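Local coordinates for class B carbapenemase GOB-18 (Elizabethkingia meningoseptica, PDB 5K0W), which probably hydrolyses beta-lactam antibiotics, carbapenems among them, as a zinc-dependent class B3 metallo-beta-lactamase, at residues E25-E30 and T70-P75; R39-L44 and R191-L196; K92-T97 and D109-T114; Y119-D124 and L167-H172; N199-I204 and A223-V228. One frame throughout, in Å; residues are numbered along the deposited sequence. Where two conformers were deposited one is given.

Interaction 1: E25-E30 and T70-P75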
# COMPACT_ATOMS: atom_id res chain seq x y z
N GLU A 25 17.11 -12.08 -2.60
CA GLU A 25 17.45 -13.23 -1.77
C GLU A 25 17.30 -12.73 -0.31
O GLU A 25 17.37 -11.52 -0.07
CB GLU A 25 18.90 -13.70 -2.06
CG GLU A 25 19.13 -14.24 -3.46
CD GLU A 25 20.42 -15.01 -3.73
OE1 GLU A 25 21.14 -15.35 -2.77
OE2 GLU A 25 20.69 -15.28 -4.93
N ASN A 26 17.04 -13.63 0.62
CA ASN A 26 16.87 -13.32 2.05
C ASN A 26 15.77 -12.32 2.51
O ASN A 26 16.02 -11.40 3.30
CB ASN A 26 18.22 -13.08 2.78
N MET A 27 14.54 -12.54 2.03
CA MET A 27 13.35 -11.76 2.39
C MET A 27 12.92 -12.10 3.82
O MET A 27 13.11 -13.25 4.23
CB MET A 27 12.20 -12.18 1.48
CG MET A 27 12.02 -11.32 0.28
SD MET A 27 10.64 -12.06 -0.63
CE MET A 27 11.54 -13.24 -1.66
N PRO A 28 12.28 -11.18 4.58
CA PRO A 28 11.86 -11.53 5.95
C PRO A 28 10.76 -12.57 5.97
O PRO A 28 9.92 -12.58 5.08
CB PRO A 28 11.36 -10.21 6.54
CG PRO A 28 11.82 -9.16 5.59
CD PRO A 28 11.94 -9.79 4.25
N LYS A 29 10.81 -13.47 6.97
CA LYS A 29 9.88 -14.58 7.18
C LYS A 29 8.43 -14.14 7.18
O LYS A 29 7.60 -14.76 6.51
CB LYS A 29 10.25 -15.32 8.49
CG LYS A 29 9.32 -16.47 8.91
CD LYS A 29 9.19 -16.62 10.43
CE LYS A 29 8.43 -15.49 11.09
NZ LYS A 29 8.04 -15.81 12.48
N GLU A 30 8.13 -13.05 7.91
CA GLU A 30 6.78 -12.47 8.10
C GLU A 30 6.10 -12.01 6.80
O GLU A 30 4.88 -11.86 6.78
CB GLU A 30 6.82 -11.32 9.13
CG GLU A 30 7.28 -11.73 10.52
CD GLU A 30 7.01 -10.73 11.63
OE1 GLU A 30 7.07 -9.50 11.37
OE2 GLU A 30 6.77 -11.18 12.78
N THR A 70 4.29 -10.14 -2.01
CA THR A 70 5.27 -10.68 -2.98
C THR A 70 4.58 -11.62 -3.98
O THR A 70 3.35 -11.73 -3.94
CB THR A 70 6.42 -11.40 -2.26
OG1 THR A 70 5.89 -12.48 -1.49
CG2 THR A 70 7.23 -10.46 -1.38
N ALA A 71 5.34 -12.29 -4.87
CA ALA A 71 4.79 -13.24 -5.86
C ALA A 71 4.06 -14.39 -5.18
O ALA A 71 2.95 -14.73 -5.58
CB ALA A 71 5.89 -13.79 -6.75
N GLU A 72 4.66 -14.96 -4.13
CA GLU A 72 4.10 -16.07 -3.36
C GLU A 72 2.89 -15.70 -2.44
O GLU A 72 2.32 -16.59 -1.80
CB GLU A 72 5.20 -16.88 -2.64
CG GLU A 72 6.07 -16.09 -1.67
CD GLU A 72 7.31 -15.45 -2.27
OE1 GLU A 72 8.42 -15.80 -1.80
OE2 GLU A 72 7.18 -14.59 -3.18
N SER A 73 2.51 -14.41 -2.41
CA SER A 73 1.37 -13.94 -1.62
C SER A 73 0.06 -14.13 -2.40
O SER A 73 -1.03 -14.03 -1.81
CB SER A 73 1.54 -12.47 -1.25
OG SER A 73 1.13 -11.67 -2.35
N PHE A 74 0.15 -14.42 -3.72
CA PHE A 74 -0.99 -14.66 -4.61
C PHE A 74 -1.92 -15.78 -4.12
O PHE A 74 -3.10 -15.48 -3.95
CB PHE A 74 -0.54 -14.89 -6.06
CG PHE A 74 -1.66 -15.01 -7.06
CD1 PHE A 74 -2.63 -14.01 -7.17
CD2 PHE A 74 -1.71 -16.07 -7.95
CE1 PHE A 74 -3.64 -14.09 -8.13
CE2 PHE A 74 -2.72 -16.15 -8.92
CZ PHE A 74 -3.68 -15.16 -9.00
N PRO A 75 -1.45 -17.03 -3.83
CA PRO A 75 -2.37 -18.05 -3.31
C PRO A 75 -2.97 -17.68 -1.95
O PRO A 75 -4.15 -17.94 -1.73
CB PRO A 75 -1.50 -19.30 -3.21
CG PRO A 75 -0.12 -18.82 -3.14
CD PRO A 75 -0.09 -17.59 -3.97
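The carbonyl oxygen Thr70 O takes a bond from Ser73 N at 3.2 Å, closing the type I turn that leads into helix 73-83. The setting is the alpha-beta/beta-alpha sandwich of the metallo-beta-lactamases, and the example illustrates how an extended N-terminal segment lies against the turn before a helix, with Met27 making the contact for residues 25-30. Its chain bends at its end (chi3 -88°), and Met27 SD settles against Thr70 CG2 at 3.8 Å, the two side chains sliding past each other in opposite directions. Threonine divides its branches neatly: CG2 stands anti to the carbonyl carbon and meets the sulfur, whereas OG1 is hydrogen-bonded to Asn32 OD1 just beyond the N-terminal segment. Both Met27 and Thr70 also touch Tyr101 of helix 101-104, and the Thr70 side chain lies about 4 Å from that of Asp102, a zinc ligand, which places this largely apolar contact beside the metal site. Nearby, Glu23 accepts from Ala71 N, while the Glu72 carboxylate approaches Met27 from the opposite direction, its OE1 ending 4.0 Å from Met27 CE.

Interaction 2: R39-L44 and R191-L196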
# COMPACT_ATOMS: atom_id res chain seq x y z
N ARG A 39 -12.19 -8.34 9.47
CA ARG A 39 -12.92 -7.12 9.13
C ARG A 39 -12.30 -5.96 9.91
O ARG A 39 -12.27 -6.02 11.15
CB ARG A 39 -14.39 -7.28 9.47
CG ARG A 39 -15.29 -6.17 8.94
CD ARG A 39 -16.72 -6.56 9.18
NE ARG A 39 -17.64 -5.45 8.92
CZ ARG A 39 -18.76 -5.24 9.60
NH1 ARG A 39 -19.11 -6.06 10.59
NH2 ARG A 39 -19.54 -4.21 9.30
N ILE A 40 -11.80 -4.93 9.21
CA ILE A 40 -11.21 -3.77 9.89
C ILE A 40 -12.34 -2.87 10.40
O ILE A 40 -12.54 -2.76 11.62
CB ILE A 40 -10.15 -3.04 9.01
CG1 ILE A 40 -8.99 -3.97 8.69
CG2 ILE A 40 -9.64 -1.74 9.69
CD1 ILE A 40 -8.28 -3.67 7.40
N ALA A 41 -13.10 -2.27 9.47
CA ALA A 41 -14.22 -1.37 9.73
C ALA A 41 -15.14 -1.35 8.53
O ALA A 41 -14.68 -1.19 7.40
CB ALA A 41 -13.70 0.04 10.00
N GLY A 42 -16.43 -1.48 8.79
CA GLY A 42 -17.45 -1.47 7.75
C GLY A 42 -17.20 -2.49 6.66
O GLY A 42 -17.22 -3.70 6.92
N ASN A 43 -16.91 -2.01 5.45
CA ASN A 43 -16.66 -2.87 4.29
C ASN A 43 -15.19 -3.02 3.91
O ASN A 43 -14.88 -3.49 2.81
CB ASN A 43 -17.55 -2.44 3.10
CG ASN A 43 -19.02 -2.55 3.44
OD1 ASN A 43 -19.51 -3.59 3.92
ND2 ASN A 43 -19.75 -1.46 3.29
N LEU A 44 -14.29 -2.67 4.86
CA LEU A 44 -12.85 -2.80 4.73
C LEU A 44 -12.37 -4.03 5.48
O LEU A 44 -12.67 -4.20 6.65
CB LEU A 44 -12.13 -1.52 5.22
CG LEU A 44 -10.61 -1.55 5.21
CD1 LEU A 44 -10.06 -1.43 3.80
CD2 LEU A 44 -10.06 -0.49 6.09
N ARG A 191 -21.98 3.15 12.87
CA ARG A 191 -21.53 4.48 12.41
C ARG A 191 -20.77 4.49 11.08
O ARG A 191 -20.58 3.45 10.45
CB ARG A 191 -20.61 5.10 13.50
CG ARG A 191 -19.56 4.11 14.06
CD ARG A 191 -18.43 4.75 14.83
NE ARG A 191 -17.68 5.65 13.97
CZ ARG A 191 -16.68 6.42 14.37
NH1 ARG A 191 -16.09 7.24 13.52
NH2 ARG A 191 -16.27 6.38 15.63
N LYS A 192 -20.33 5.69 10.67
CA LYS A 192 -19.49 5.97 9.49
C LYS A 192 -18.05 6.10 10.02
O LYS A 192 -17.86 6.42 11.20
CB LYS A 192 -19.92 7.28 8.79
CG LYS A 192 -21.22 7.17 8.01
CD LYS A 192 -21.59 8.49 7.34
CE LYS A 192 -23.02 8.55 6.85
NZ LYS A 192 -23.22 7.77 5.59
N TYR A 193 -17.05 5.83 9.17
CA TYR A 193 -15.62 5.90 9.54
C TYR A 193 -14.82 6.47 8.40
O TYR A 193 -14.85 5.92 7.31
CB TYR A 193 -15.04 4.49 9.82
CG TYR A 193 -15.75 3.64 10.83
CD1 TYR A 193 -16.74 2.74 10.43
CD2 TYR A 193 -15.37 3.64 12.17
CE1 TYR A 193 -17.35 1.89 11.35
CE2 TYR A 193 -15.95 2.77 13.09
CZ TYR A 193 -16.95 1.90 12.68
OH TYR A 193 -17.53 1.06 13.59
N ARG A 194 -14.05 7.53 8.67
CA ARG A 194 -13.15 8.11 7.67
C ARG A 194 -11.85 7.30 7.82
O ARG A 194 -11.16 7.41 8.84
CB ARG A 194 -12.94 9.61 7.89
CG ARG A 194 -12.02 10.29 6.87
CD ARG A 194 -12.38 11.75 6.78
NE ARG A 194 -11.47 12.54 5.94
CZ ARG A 194 -11.61 12.68 4.62
NH1 ARG A 194 -10.75 13.43 3.94
NH2 ARG A 194 -12.61 12.07 3.98
N VAL A 195 -11.60 6.42 6.85
CA VAL A 195 -10.46 5.51 6.85
C VAL A 195 -9.29 6.04 6.02
O VAL A 195 -9.49 6.48 4.88
CB VAL A 195 -10.88 4.08 6.44
CG1 VAL A 195 -9.70 3.12 6.45
CG2 VAL A 195 -12.00 3.56 7.35
N LEU A 196 -8.08 6.01 6.60
CA LEU A 196 -6.84 6.39 5.94
C LEU A 196 -5.97 5.15 5.80
O LEU A 196 -5.65 4.51 6.81
CB LEU A 196 -6.10 7.48 6.73
CG LEU A 196 -4.71 7.86 6.21
CD1 LEU A 196 -4.81 8.81 5.04
CD2 LEU A 196 -3.84 8.41 7.31
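Ala41 CB sits over one face of the Tyr193 ring, 4.2 Å from the ring centroid and 13° off its normal, a CH-pi contact displaced toward the rim; Gly42 N approaches the same ring obliquely. A second flat group adjoins the tyrosine, for Tyr193 CD2 lies 3.4 Å above the plane of the Arg191 guanidinium. That guanidinium is fixed side-on, Arg191 NE and NH1 both donating to Lys192 O, and NH1 has a further partner in the carboxylate of Asp235. The phenol end is tied down as well, by a bond from Tyr193 OH to Asp188. Two residues further along strand 192-198, Val195 CG1 meets Leu44 CD2 at 3.6 Å; the valine offers this branch because CG1 stands anti to its backbone N. On the other segment Arg39 NE reaches Gly42 O at 2.7 Å, nearly straight at 173° and lying in the carbonyl plane on a lone pair, so the arginine braces the type II' turn from Ala41 to Leu44. Ile40 and Ala41 form a classic beta bulge opposite Leu44. A bulged hairpin thus rests on strand 192-198, packing the two sheets together at the margin of the metallo-beta-lactamase sandwich, where the seven-stranded sheet ends in strand 38-41.

Interaction 3: K92-T97 and D109-T114; sequences KILLLT and DFKTET
Leu94 spreads its two methyl branches over Phe110 and Lys111 of helix 107-114: CD2 touches Phe110 CB at 3.9 Å, and CD1 rests 3.9 Å from Lys111 N, against backbone as much as side chain. With Leu94 CG anti to the carbonyl carbon and beside the backbone N (chi1 -70°), the fork leaves the strand directed at the helix and crosses the Phe110 side chain at about a right angle. Beyond its CB, the phenylalanine leads away from the strand, and its ring meets Phe74 edge-to-face and rests on Ile77, both of helix 73-83. Strands 91-95 and 117-121 are parallel neighbours in the seven-stranded sheet, and helix 107-114 belongs to the connection between them, a beta-alpha-beta crossover; the contact is an example of a crossover helix packed on the first strand of its unit. Leu94 is held in position by backbone bonds to Lys117 and Tyr119 and by packing on Leu65 of the neighbouring strand 62-66. On the helix side, Phe110 O accepts both Thr114 N, at 3.0 Å, and Thr114 OG1, at 2.7 Å; the hydroxyl donates from above the carbonyl plane. Lys111 carries its ammonium group away from the leucine to Thr149 O.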
# COMPACT_ATOMS: atom_id res chain seq x y z
N LYS A 92 -12.91 -5.54 -9.13
CA LYS A 92 -13.10 -4.69 -10.29
C LYS A 92 -11.96 -3.70 -10.48
O LYS A 92 -11.70 -3.31 -11.62
CB LYS A 92 -14.46 -3.96 -10.20
CG LYS A 92 -15.53 -4.57 -11.12
CD LYS A 92 -16.16 -5.83 -10.58
CE LYS A 92 -17.33 -6.28 -11.42
NZ LYS A 92 -18.05 -7.43 -10.80
N ILE A 93 -11.29 -3.29 -9.36
CA ILE A 93 -10.18 -2.32 -9.35
C ILE A 93 -9.00 -2.77 -8.48
O ILE A 93 -9.17 -3.21 -7.35
CB ILE A 93 -10.68 -0.89 -8.95
CG1 ILE A 93 -11.81 -0.38 -9.87
CG2 ILE A 93 -9.52 0.13 -8.91
CD1 ILE A 93 -12.75 0.59 -9.25
N LEU A 94 -7.79 -2.60 -9.00
CA LEU A 94 -6.55 -2.88 -8.28
C LEU A 94 -5.83 -1.55 -7.99
O LEU A 94 -5.67 -0.74 -8.91
CB LEU A 94 -5.65 -3.83 -9.11
CG LEU A 94 -6.15 -5.27 -9.24
CD1 LEU A 94 -5.67 -5.92 -10.51
CD2 LEU A 94 -5.76 -6.09 -8.01
N LEU A 95 -5.47 -1.29 -6.72
CA LEU A 95 -4.77 -0.06 -6.29
C LEU A 95 -3.45 -0.35 -5.54
O LEU A 95 -3.24 -1.46 -5.06
CB LEU A 95 -5.69 0.89 -5.49
CG LEU A 95 -7.00 1.33 -6.17
CD1 LEU A 95 -7.92 2.05 -5.19
CD2 LEU A 95 -6.74 2.25 -7.34
N LEU A 96 -2.56 0.66 -5.47
CA LEU A 96 -1.22 0.57 -4.90
C LEU A 96 -0.87 1.71 -3.99
O LEU A 96 -1.16 2.86 -4.32
CB LEU A 96 -0.20 0.61 -6.05
CG LEU A 96 0.40 -0.69 -6.55
CD1 LEU A 96 1.47 -0.39 -7.57
CD2 LEU A 96 0.98 -1.51 -5.40
N THR A 97 -0.13 1.44 -2.91
CA THR A 97 0.35 2.52 -2.04
C THR A 97 1.81 2.87 -2.35
O THR A 97 2.26 3.95 -1.97
CB THR A 97 0.11 2.23 -0.55
OG1 THR A 97 0.77 1.01 -0.19
CG2 THR A 97 -1.37 2.18 -0.18
N ASP A 109 -0.58 -11.30 -11.69
CA ASP A 109 -1.31 -12.54 -11.41
C ASP A 109 -2.79 -12.21 -11.21
O ASP A 109 -3.64 -12.87 -11.80
CB ASP A 109 -0.71 -13.24 -10.17
CG ASP A 109 0.75 -13.70 -10.31
OD1 ASP A 109 1.22 -13.86 -11.46
OD2 ASP A 109 1.39 -13.96 -9.26
N PHE A 110 -3.09 -11.13 -10.44
CA PHE A 110 -4.45 -10.66 -10.21
C PHE A 110 -5.08 -10.07 -11.47
O PHE A 110 -6.21 -10.45 -11.81
CB PHE A 110 -4.52 -9.64 -9.06
CG PHE A 110 -4.75 -10.31 -7.73
CD1 PHE A 110 -5.99 -10.86 -7.41
CD2 PHE A 110 -3.73 -10.40 -6.79
CE1 PHE A 110 -6.20 -11.52 -6.19
CE2 PHE A 110 -3.94 -11.04 -5.56
CZ PHE A 110 -5.17 -11.60 -5.27
N LYS A 111 -4.35 -9.18 -12.19
CA LYS A 111 -4.85 -8.55 -13.42
C LYS A 111 -5.28 -9.55 -14.49
O LYS A 111 -6.34 -9.36 -15.09
CB LYS A 111 -3.86 -7.52 -13.97
CG LYS A 111 -4.57 -6.36 -14.66
CD LYS A 111 -3.61 -5.55 -15.50
CE LYS A 111 -4.31 -4.81 -16.60
NZ LYS A 111 -3.34 -4.23 -17.57
N THR A 112 -4.48 -10.63 -14.70
CA THR A 112 -4.78 -11.66 -15.70
C THR A 112 -5.94 -12.58 -15.28
O THR A 112 -6.84 -12.84 -16.08
CB THR A 112 -3.52 -12.45 -16.20
OG1 THR A 112 -3.00 -13.29 -15.18
CG2 THR A 112 -2.43 -11.55 -16.73
N GLU A 113 -5.92 -13.07 -14.04
CA GLU A 113 -6.93 -13.99 -13.52
C GLU A 113 -8.31 -13.41 -13.26
O GLU A 113 -9.28 -14.17 -13.20
CB GLU A 113 -6.41 -14.74 -12.28
CG GLU A 113 -5.80 -16.09 -12.61
CD GLU A 113 -5.35 -16.92 -11.44
OE1 GLU A 113 -6.13 -17.07 -10.46
OE2 GLU A 113 -4.22 -17.47 -11.51
N THR A 114 -8.40 -12.07 -13.09
CA THR A 114 -9.67 -11.40 -12.77
C THR A 114 -10.16 -10.41 -13.82
O THR A 114 -11.33 -10.01 -13.76
CB THR A 114 -9.59 -10.68 -11.40
OG1 THR A 114 -8.73 -9.55 -11.49
CG2 THR A 114 -9.15 -11.59 -10.28

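Interaction 4: Y119-D124 and L167-H172; sequences YVDKAD and LTLLHH
In Asp121 and His171 alike, CG stands anti to the backbone N, chi1 being -163° in the aspartate and -173° in the histidine, and these two torsions swing carboxylate and imidazole into one another's path. The result is a His-carboxylate hydrogen bond: His171 ND1 donates to Asp121 OD2 at 2.7 Å with an N-H...O angle of 163°, the oxygen lying close to the ring plane and using its syn lone pair. The flat groups are not coplanar, since the carboxylate is turned by roughly half a right angle from the imidazole. Such a pairing would probably favour a protonated ring. Asp121 OD1 also accepts from Ala123 N, within its own segment, on the anti lone pair at 3.3 Å, an Asx turn that limits rotation of the acid just where the strand gives way to a 3-10 turn. Apolar atoms frame the bond, with Leu169 CD2 3.7 Å from Asp121 OD2, and Ala123 CB 4.3 Å from His171 CE1. As an example of a polar link between packed sheets, this one spans the ends of strand 117-121, in the seven-stranded sheet, and strand 165-171, in the five-stranded one. Asp121 and Leu169 also touch strand 180-187, through Cys180 and Phe182, while His172, next after His171, packs on helix 218-230.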
# COMPACT_ATOMS: atom_id res chain seq x y z
N TYR A 119 -5.35 0.95 -11.61
CA TYR A 119 -5.17 2.40 -11.54
C TYR A 119 -3.99 2.69 -10.61
O TYR A 119 -3.92 2.13 -9.52
CB TYR A 119 -6.45 3.09 -10.99
CG TYR A 119 -7.76 2.77 -11.67
CD1 TYR A 119 -7.80 2.26 -12.97
CD2 TYR A 119 -8.97 3.06 -11.06
CE1 TYR A 119 -9.00 2.01 -13.62
CE2 TYR A 119 -10.19 2.81 -11.70
CZ TYR A 119 -10.20 2.29 -12.98
OH TYR A 119 -11.39 2.05 -13.61
N VAL A 120 -3.06 3.54 -11.04
CA VAL A 120 -1.87 3.87 -10.26
C VAL A 120 -1.48 5.35 -10.33
O VAL A 120 -1.85 6.05 -11.28
CB VAL A 120 -0.71 2.93 -10.66
CG1 VAL A 120 0.06 3.46 -11.87
CG2 VAL A 120 0.22 2.67 -9.48
N ASP A 121 -0.69 5.81 -9.32
CA ASP A 121 -0.14 7.16 -9.24
C ASP A 121 0.71 7.36 -10.48
O ASP A 121 1.52 6.48 -10.80
CB ASP A 121 0.74 7.28 -8.00
CG ASP A 121 1.05 8.70 -7.56
OD1 ASP A 121 1.64 9.46 -8.37
OD2 ASP A 121 0.78 9.04 -6.39
N LYS A 122 0.51 8.47 -11.21
CA LYS A 122 1.23 8.76 -12.44
C LYS A 122 2.75 8.61 -12.29
O LYS A 122 3.38 7.98 -13.14
CB LYS A 122 0.85 10.13 -13.00
CG LYS A 122 1.11 10.28 -14.49
CD LYS A 122 0.80 11.68 -14.95
CE LYS A 122 0.92 11.83 -16.44
NZ LYS A 122 1.58 13.11 -16.79
N ALA A 123 3.31 9.12 -11.19
CA ALA A 123 4.75 9.07 -10.93
C ALA A 123 5.39 7.67 -10.87
O ALA A 123 6.61 7.59 -11.02
CB ALA A 123 5.08 9.86 -9.68
N ASP A 124 4.61 6.60 -10.64
CA ASP A 124 5.14 5.24 -10.53
C ASP A 124 4.97 4.35 -11.78
O ASP A 124 5.41 3.20 -11.78
CB ASP A 124 4.63 4.55 -9.26
CG ASP A 124 5.52 4.71 -8.02
OD1 ASP A 124 6.75 5.00 -8.18
OD2 ASP A 124 5.00 4.48 -6.89
N LEU A 167 -12.98 6.59 -3.08
CA LEU A 167 -11.63 6.68 -2.55
C LEU A 167 -10.94 7.89 -3.15
O LEU A 167 -11.10 8.17 -4.34
CB LEU A 167 -10.84 5.42 -2.89
CG LEU A 167 -10.69 4.39 -1.79
CD1 LEU A 167 -11.94 3.60 -1.62
CD2 LEU A 167 -9.60 3.43 -2.13
N THR A 168 -10.16 8.59 -2.34
CA THR A 168 -9.40 9.74 -2.80
C THR A 168 -7.94 9.37 -2.69
O THR A 168 -7.50 8.91 -1.63
CB THR A 168 -9.74 11.02 -2.00
OG1 THR A 168 -11.12 11.30 -2.12
CG2 THR A 168 -8.95 12.24 -2.46
N LEU A 169 -7.19 9.55 -3.79
CA LEU A 169 -5.76 9.28 -3.79
C LEU A 169 -5.05 10.50 -3.20
O LEU A 169 -5.28 11.62 -3.64
CB LEU A 169 -5.25 9.02 -5.22
CG LEU A 169 -3.80 8.51 -5.33
CD1 LEU A 169 -3.70 7.34 -6.30
CD2 LEU A 169 -2.85 9.63 -5.70
N LEU A 170 -4.18 10.27 -2.22
CA LEU A 170 -3.39 11.32 -1.61
C LEU A 170 -1.93 11.06 -2.01
O LEU A 170 -1.34 10.08 -1.55
CB LEU A 170 -3.54 11.35 -0.08
CG LEU A 170 -4.98 11.41 0.49
CD1 LEU A 170 -4.99 11.15 1.98
CD2 LEU A 170 -5.64 12.74 0.19
N HIS A 171 -1.38 11.89 -2.90
CA HIS A 171 -0.00 11.78 -3.37
C HIS A 171 0.96 12.03 -2.20
O HIS A 171 1.00 13.15 -1.65
CB HIS A 171 0.23 12.75 -4.52
CG HIS A 171 1.56 12.63 -5.20
ND1 HIS A 171 1.97 11.44 -5.81
CD2 HIS A 171 2.53 13.56 -5.40
CE1 HIS A 171 3.16 11.68 -6.31
NE2 HIS A 171 3.54 12.93 -6.09
N HIS A 172 1.67 10.97 -1.77
CA HIS A 172 2.64 11.00 -0.67
C HIS A 172 4.01 10.46 -1.16
O HIS A 172 4.38 9.34 -0.78
CB HIS A 172 2.10 10.22 0.53
CG HIS A 172 0.91 10.86 1.19
ND1 HIS A 172 -0.02 10.12 1.89
CD2 HIS A 172 0.54 12.17 1.24
CE1 HIS A 172 -0.93 10.98 2.31
NE2 HIS A 172 -0.64 12.22 1.95

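Interaction 5: N199-I204 and A223-V228; sequences NMPSVI and AYTFGV
Pro201 lays its ring against Thr225 and Phe226, and in the metallo-beta-lactamase sandwich this is where the loop after strand 192-198 meets helix 218-230, one of the helices flanking the five-stranded sheet. The tight part is small and buried. Pro201 CG approaches Phe226 CE1 at 3.5 Å, the proline and the aromatic side chain crossing at a slant, while Pro201 CB meets Thr225 CG2 at 3.8 Å. Pro201 is also the centre of an inverse gamma turn, in which Ser202 N bonds to Met200 O at 2.9 Å, and at this bend the ring faces the helix. In Thr225, chi1 of -60° places OG1 beside the backbone N and leaves CG2 anti to it, facing Pro201; the hydroxyl turns to Pro173 O, with Asp221 O as a second acceptor. Behind Phe226, the C-terminal helix 265-284 supplies Leu275 and Tyr279. The looser side lies round the helix, where Ala223, Tyr224 and Gly227 are exposed in the molecule, and Tyr224 lays one ring face against Val228 CB of its own helix. Along the loop, Ser202 and Val203 are partly exposed. What makes the contact instructive is its proximity to the metal site: the Pro201 side chain is about 6 Å from that of His175, a zinc ligand, and Asn199 OD1 accepts from NE2 of Gln98, another ligand, as a second-shell residue. Back at the packed end, the carbonyl Pro201 O comes within 3.5 Å of Phe226 CZ.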
# COMPACT_ATOMS: atom_id res chain seq x y z
N ASN A 199 0.82 5.28 3.50
CA ASN A 199 2.11 4.76 3.08
C ASN A 199 3.11 5.65 3.83
O ASN A 199 3.38 6.78 3.43
CB ASN A 199 2.32 4.79 1.57
CG ASN A 199 3.53 3.98 1.18
OD1 ASN A 199 3.51 2.74 1.15
ND2 ASN A 199 4.66 4.64 1.06
N MET A 200 3.58 5.15 4.98
CA MET A 200 4.51 5.81 5.89
C MET A 200 5.79 6.28 5.19
O MET A 200 6.40 5.51 4.45
CB MET A 200 4.81 4.97 7.15
CG MET A 200 3.56 4.61 7.97
SD MET A 200 2.47 6.01 8.39
CE MET A 200 3.42 6.82 9.75
N PRO A 201 6.14 7.58 5.33
CA PRO A 201 7.29 8.11 4.59
C PRO A 201 8.68 7.79 5.15
O PRO A 201 9.38 8.67 5.66
CB PRO A 201 6.97 9.60 4.48
CG PRO A 201 6.17 9.89 5.71
CD PRO A 201 5.48 8.63 6.13
N SER A 202 9.10 6.53 5.02
CA SER A 202 10.44 6.06 5.43
C SER A 202 11.48 6.28 4.31
O SER A 202 11.11 6.43 3.14
CB SER A 202 10.39 4.60 5.87
OG SER A 202 9.58 3.81 5.01
N VAL A 203 12.78 6.34 4.68
CA VAL A 203 13.90 6.55 3.74
C VAL A 203 14.65 5.23 3.51
O VAL A 203 15.20 4.67 4.45
CB VAL A 203 14.84 7.73 4.15
CG1 VAL A 203 16.01 7.89 3.17
CG2 VAL A 203 14.07 9.03 4.26
N ILE A 204 14.68 4.75 2.24
CA ILE A 204 15.34 3.49 1.82
C ILE A 204 16.78 3.65 1.30
O ILE A 204 17.50 2.65 1.19
CB ILE A 204 14.44 2.66 0.86
CG1 ILE A 204 14.27 3.35 -0.52
CG2 ILE A 204 13.09 2.37 1.55
CD1 ILE A 204 13.56 2.54 -1.57
N ALA A 223 9.63 16.21 1.95
CA ALA A 223 9.33 17.45 2.67
C ALA A 223 7.85 17.83 2.52
O ALA A 223 7.20 18.15 3.52
CB ALA A 223 10.25 18.57 2.21
N TYR A 224 7.31 17.71 1.29
CA TYR A 224 5.90 17.98 1.02
C TYR A 224 5.08 16.95 1.82
O TYR A 224 4.24 17.34 2.64
CB TYR A 224 5.65 17.86 -0.49
CG TYR A 224 4.20 17.67 -0.89
CD1 TYR A 224 3.64 16.40 -1.03
CD2 TYR A 224 3.40 18.77 -1.19
CE1 TYR A 224 2.31 16.23 -1.40
CE2 TYR A 224 2.07 18.62 -1.58
CZ TYR A 224 1.52 17.34 -1.68
OH TYR A 224 0.21 17.20 -2.08
N THR A 225 5.37 15.63 1.59
CA THR A 225 4.76 14.45 2.21
C THR A 225 4.58 14.59 3.71
O THR A 225 3.48 14.31 4.19
CB THR A 225 5.48 13.18 1.78
OG1 THR A 225 5.38 13.10 0.38
CG2 THR A 225 4.85 11.90 2.36
N PHE A 226 5.61 15.06 4.44
CA PHE A 226 5.51 15.26 5.89
C PHE A 226 4.52 16.38 6.22
O PHE A 226 3.69 16.21 7.13
CB PHE A 226 6.88 15.48 6.56
CG PHE A 226 7.75 14.24 6.63
CD1 PHE A 226 7.42 13.17 7.46
CD2 PHE A 226 8.95 14.16 5.92
CE1 PHE A 226 8.24 12.04 7.53
CE2 PHE A 226 9.75 13.03 5.99
CZ PHE A 226 9.39 11.97 6.80
N GLY A 227 4.54 17.44 5.43
CA GLY A 227 3.62 18.56 5.60
C GLY A 227 2.16 18.14 5.46
O GLY A 227 1.37 18.32 6.39
N VAL A 228 1.82 17.55 4.33
CA VAL A 228 0.47 17.10 3.97
C VAL A 228 -0.07 15.97 4.89
O VAL A 228 -1.25 15.98 5.26
CB VAL A 228 0.40 16.82 2.44
CG1 VAL A 228 1.26 15.62 2.03
CG2 VAL A 228 -1.03 16.66 1.94

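In the fold
Taken together, the five contacts sample a two-sheet sandwich, and only some of them adjoin its metal site. Interactions 1, 3, 4 and 5 follow in series along the chain, whereas interaction 2 pairs an early strand with a late one, so that it brackets 3 and 4 and alternates with interaction 1 along the chain. Interactions 2 and 4 both bridge the seven- and five-stranded sheets, with centres about 20 Å apart. Interactions 3 and 4, centres about 15 Å apart, use neighbouring strands of one sheet, 91-95 and 117-121. Phe74 links interaction 1 to interaction 3, and His172 links interaction 4 to interaction 5. Interactions 1 and 5, centres about 25 Å apart, approach the zinc-binding residues from separate parts of the fold.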